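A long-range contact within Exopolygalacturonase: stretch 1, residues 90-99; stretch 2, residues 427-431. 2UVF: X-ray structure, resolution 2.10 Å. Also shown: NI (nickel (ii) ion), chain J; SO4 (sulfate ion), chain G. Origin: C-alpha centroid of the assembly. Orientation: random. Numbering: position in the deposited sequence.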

# COMPACT_ATOMS: atom_id res chain seq x y z
N PRO A 90 -10.25 10.48 -2.81
CA PRO A 90 -10.78 10.27 -1.46
C PRO A 90 -9.81 10.70 -0.34
O PRO A 90 -10.27 10.99 0.77
N ALA A 91 -8.51 10.71 -0.63
CA ALA A 91 -7.49 11.15 0.32
C ALA A 91 -7.48 12.66 0.57
O ALA A 91 -7.20 13.09 1.68
N LYS A 92 -7.76 13.43 -0.47
CA LYS A 92 -7.56 14.88 -0.47
C LYS A 92 -8.33 15.69 0.57
O LYS A 92 -7.74 16.57 1.17
N PRO A 93 -9.64 15.43 0.78
CA PRO A 93 -10.27 16.15 1.90
C PRO A 93 -9.59 15.90 3.28
O PRO A 93 -9.58 16.80 4.13
N TYR A 94 -9.06 14.69 3.47
CA TYR A 94 -8.28 14.36 4.67
C TYR A 94 -6.95 15.07 4.71
O TYR A 94 -6.52 15.52 5.75
N ILE A 95 -6.29 15.17 3.57
CA ILE A 95 -5.03 15.89 3.47
C ILE A 95 -5.22 17.38 3.77
O ILE A 95 -4.39 17.99 4.46
N ASP A 96 -6.31 17.97 3.29
CA ASP A 96 -6.52 19.39 3.54
C ASP A 96 -6.78 19.64 5.01
O ASP A 96 -6.24 20.56 5.60
N HIS A 97 -7.60 18.78 5.60
CA HIS A 97 -7.98 18.95 6.99
C HIS A 97 -6.77 18.80 7.90
O HIS A 97 -6.68 19.44 8.95
N PHE A 98 -5.81 18.00 7.45
CA PHE A 98 -4.58 17.75 8.22
C PHE A 98 -3.91 19.09 8.55
O PHE A 98 -3.40 19.28 9.63
N TYR A 99 -3.91 20.02 7.59
CA TYR A 99 -3.28 21.32 7.80
C TYR A 99 -4.16 22.34 8.54
O TYR A 99 -3.62 23.37 8.95
N PHE A 427 2.52 8.09 -3.63
CA PHE A 427 2.30 9.53 -3.53
C PHE A 427 0.83 9.94 -3.33
O PHE A 427 -0.07 9.22 -3.71
N ASN A 428 0.61 11.11 -2.74
CA ASN A 428 -0.72 11.69 -2.54
C ASN A 428 -1.70 10.77 -1.79
O ASN A 428 -2.90 10.72 -2.11
N ASN A 429 -1.18 10.04 -0.80
CA ASN A 429 -2.01 9.15 0.02
C ASN A 429 -2.21 9.77 1.35
O ASN A 429 -1.37 10.58 1.81
N TYR A 430 -3.33 9.40 1.96
CA TYR A 430 -3.57 9.72 3.37
C TYR A 430 -3.52 8.44 4.23
O TYR A 430 -4.35 7.56 4.07
N PHE A 431 -2.55 8.34 5.12
CA PHE A 431 -2.45 7.18 6.01
C PHE A 431 -3.06 7.57 7.34
O PHE A 431 -2.66 8.58 7.92

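The contact is small, burying 297 Å² over both sides, and Tyr 430 supplies the largest share. Its side chain points toward the helical stretch with chi1 t (-173°) and chi2 at 85°. This places the ring against Ala 91, Tyr 94, Ile 95 and Phe 98.

Apolar packing dominates. Ala 91 points toward stretch 2, and its CB lies 3.9 Å from Tyr 430 CB. The same methyl sits 3.8 Å from Asn 428 O, so it also rests on the backbone of the loop. This close fit matches the backbone, where Ala 91 CA and Tyr 430 CA are 5.2 Å apart. Ile 95 leaves its backbone sideways, but chi1 m and chi2 t bring its end nearer. Its CG1 is 4.1 Å from Tyr 430 CD1, and its CD1 is 4.1 Å from Asn 428 O. Phe 98, chi1 t, adds a looser touch at the ring edge, with CB 4.5 Å from Tyr 430 CE1.

The aromatic contact centres on Tyr 94, chi1 m. Its CB sits over one face of the Tyr 430 ring, 3.2 Å from the centroid and almost on the ring normal, a CH-pi contact. The Tyr 94 ring then leads away. The two rings form an oblique pair, with centroids 5.0 Å apart and planes at 41°.

No direct hydrogen bond crosses the contact. Water 1 bridges it instead. It donates to Tyr 94 O (2.8 Å from the water O) and to Tyr 430 OH (3.0 Å), and accepts from His 97 ND1 (2.7 Å). The other imidazole nitrogen, His 97 NE2, binds the nickel ion NI at 2.1 Å. Tyr 94 OH lies 2.6 Å from O2 of the sulfate, probably from the crystallisation liquor.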

# COMPACT_ATOMS: atom_id res chain seq x y z
CB PRO A 90 -11.00 8.75 -1.39
CG PRO A 90 -10.00 8.19 -2.32
CD PRO A 90 -9.99 9.19 -3.47
CB ALA A 91 -6.12 10.71 -0.15
CB LYS A 92 -7.78 15.47 -1.87
CG LYS A 92 -7.51 16.96 -2.00
CD LYS A 92 -6.10 17.35 -1.59
CE LYS A 92 -5.72 18.71 -2.16
NZ LYS A 92 -6.94 19.48 -2.49
CB PRO A 93 -11.71 15.63 1.90
CG PRO A 93 -11.67 14.37 1.13
CD PRO A 93 -10.62 14.57 0.08
CB TYR A 94 -8.09 12.84 4.79
CG TYR A 94 -9.35 12.15 5.23
CD1 TYR A 94 -9.65 11.97 6.59
CD2 TYR A 94 -10.26 11.68 4.29
CE1 TYR A 94 -10.81 11.33 6.99
CE2 TYR A 94 -11.44 11.06 4.68
CZ TYR A 94 -11.71 10.87 6.02
OH TYR A 94 -12.90 10.24 6.36
CB ILE A 95 -4.37 15.69 2.06
CG1 ILE A 95 -3.92 14.23 1.90
CG2 ILE A 95 -3.21 16.74 1.82
CD1 ILE A 95 -3.82 13.77 0.47
CB ASP A 96 -7.70 19.90 2.76
CG ASP A 96 -7.40 20.11 1.32
OD1 ASP A 96 -6.26 19.95 0.85
OD2 ASP A 96 -8.35 20.45 0.64
CB HIS A 97 -9.11 17.99 7.35
CG HIS A 97 -9.39 17.96 8.82
ND1 HIS A 97 -8.85 17.00 9.65
CD2 HIS A 97 -10.07 18.81 9.61
CE1 HIS A 97 -9.23 17.24 10.89
NE2 HIS A 97 -9.96 18.34 10.90
CB PHE A 98 -3.65 16.82 7.44
CG PHE A 98 -2.31 16.58 8.08
CD1 PHE A 98 -2.12 15.52 8.97
CD2 PHE A 98 -1.22 17.40 7.77
CE1 PHE A 98 -0.88 15.28 9.55
CE2 PHE A 98 0.02 17.17 8.35
CZ PHE A 98 0.19 16.10 9.23
CB TYR A 99 -2.80 21.90 6.48
CG TYR A 99 -1.80 21.03 5.77
CD1 TYR A 99 -0.45 21.02 6.14
CD2 TYR A 99 -2.19 20.20 4.73
CE1 TYR A 99 0.47 20.23 5.48
CE2 TYR A 99 -1.28 19.39 4.08
CZ TYR A 99 0.05 19.42 4.45
OH TYR A 99 0.96 18.63 3.80
CB PHE A 427 2.95 10.27 -4.73
CG PHE A 427 2.37 9.91 -6.09
CD1 PHE A 427 1.38 10.71 -6.67
CD2 PHE A 427 2.84 8.81 -6.81
CE1 PHE A 427 0.84 10.41 -7.94
CE2 PHE A 427 2.31 8.48 -8.07
CZ PHE A 427 1.30 9.28 -8.64
CB ASN A 428 -1.33 12.19 -3.87
CG ASN A 428 -0.46 13.25 -4.55
OD1 ASN A 428 0.42 13.86 -3.93
ND2 ASN A 428 -0.71 13.47 -5.83
CB ASN A 429 -1.35 7.77 0.21
CG ASN A 429 -1.12 7.08 -1.10
OD1 ASN A 429 -2.06 6.66 -1.73
ND2 ASN A 429 0.15 6.99 -1.55
CB TYR A 430 -4.91 10.40 3.52
CG TYR A 430 -5.22 10.93 4.90
CD1 TYR A 430 -4.77 12.17 5.30
CD2 TYR A 430 -6.00 10.18 5.78
CE1 TYR A 430 -5.09 12.66 6.58
CE2 TYR A 430 -6.31 10.64 7.03
CZ TYR A 430 -5.87 11.88 7.44
OH TYR A 430 -6.22 12.35 8.70
CB PHE A 431 -0.98 6.75 6.19
CG PHE A 431 -0.28 6.43 4.91
CD1 PHE A 431 -0.22 5.13 4.44
CD2 PHE A 431 0.34 7.44 4.17
CE1 PHE A 431 0.43 4.83 3.23
CE2 PHE A 431 1.00 7.16 2.97
CZ PHE A 431 1.05 5.85 2.50
NI NI J . -10.86 19.26 12.58
S SO4 G . -13.21 7.73 3.93
O1 SO4 G . -13.43 7.80 2.48
O2 SO4 G . -14.06 8.72 4.58
O3 SO4 G . -13.51 6.41 4.49
O4 SO4 G . -11.80 8.01 4.18
O HOH W 1 -7.57 15.05 8.32
O HOH W 2 -11.75 17.32 13.30
O HOH W 3 -8.78 19.13 13.58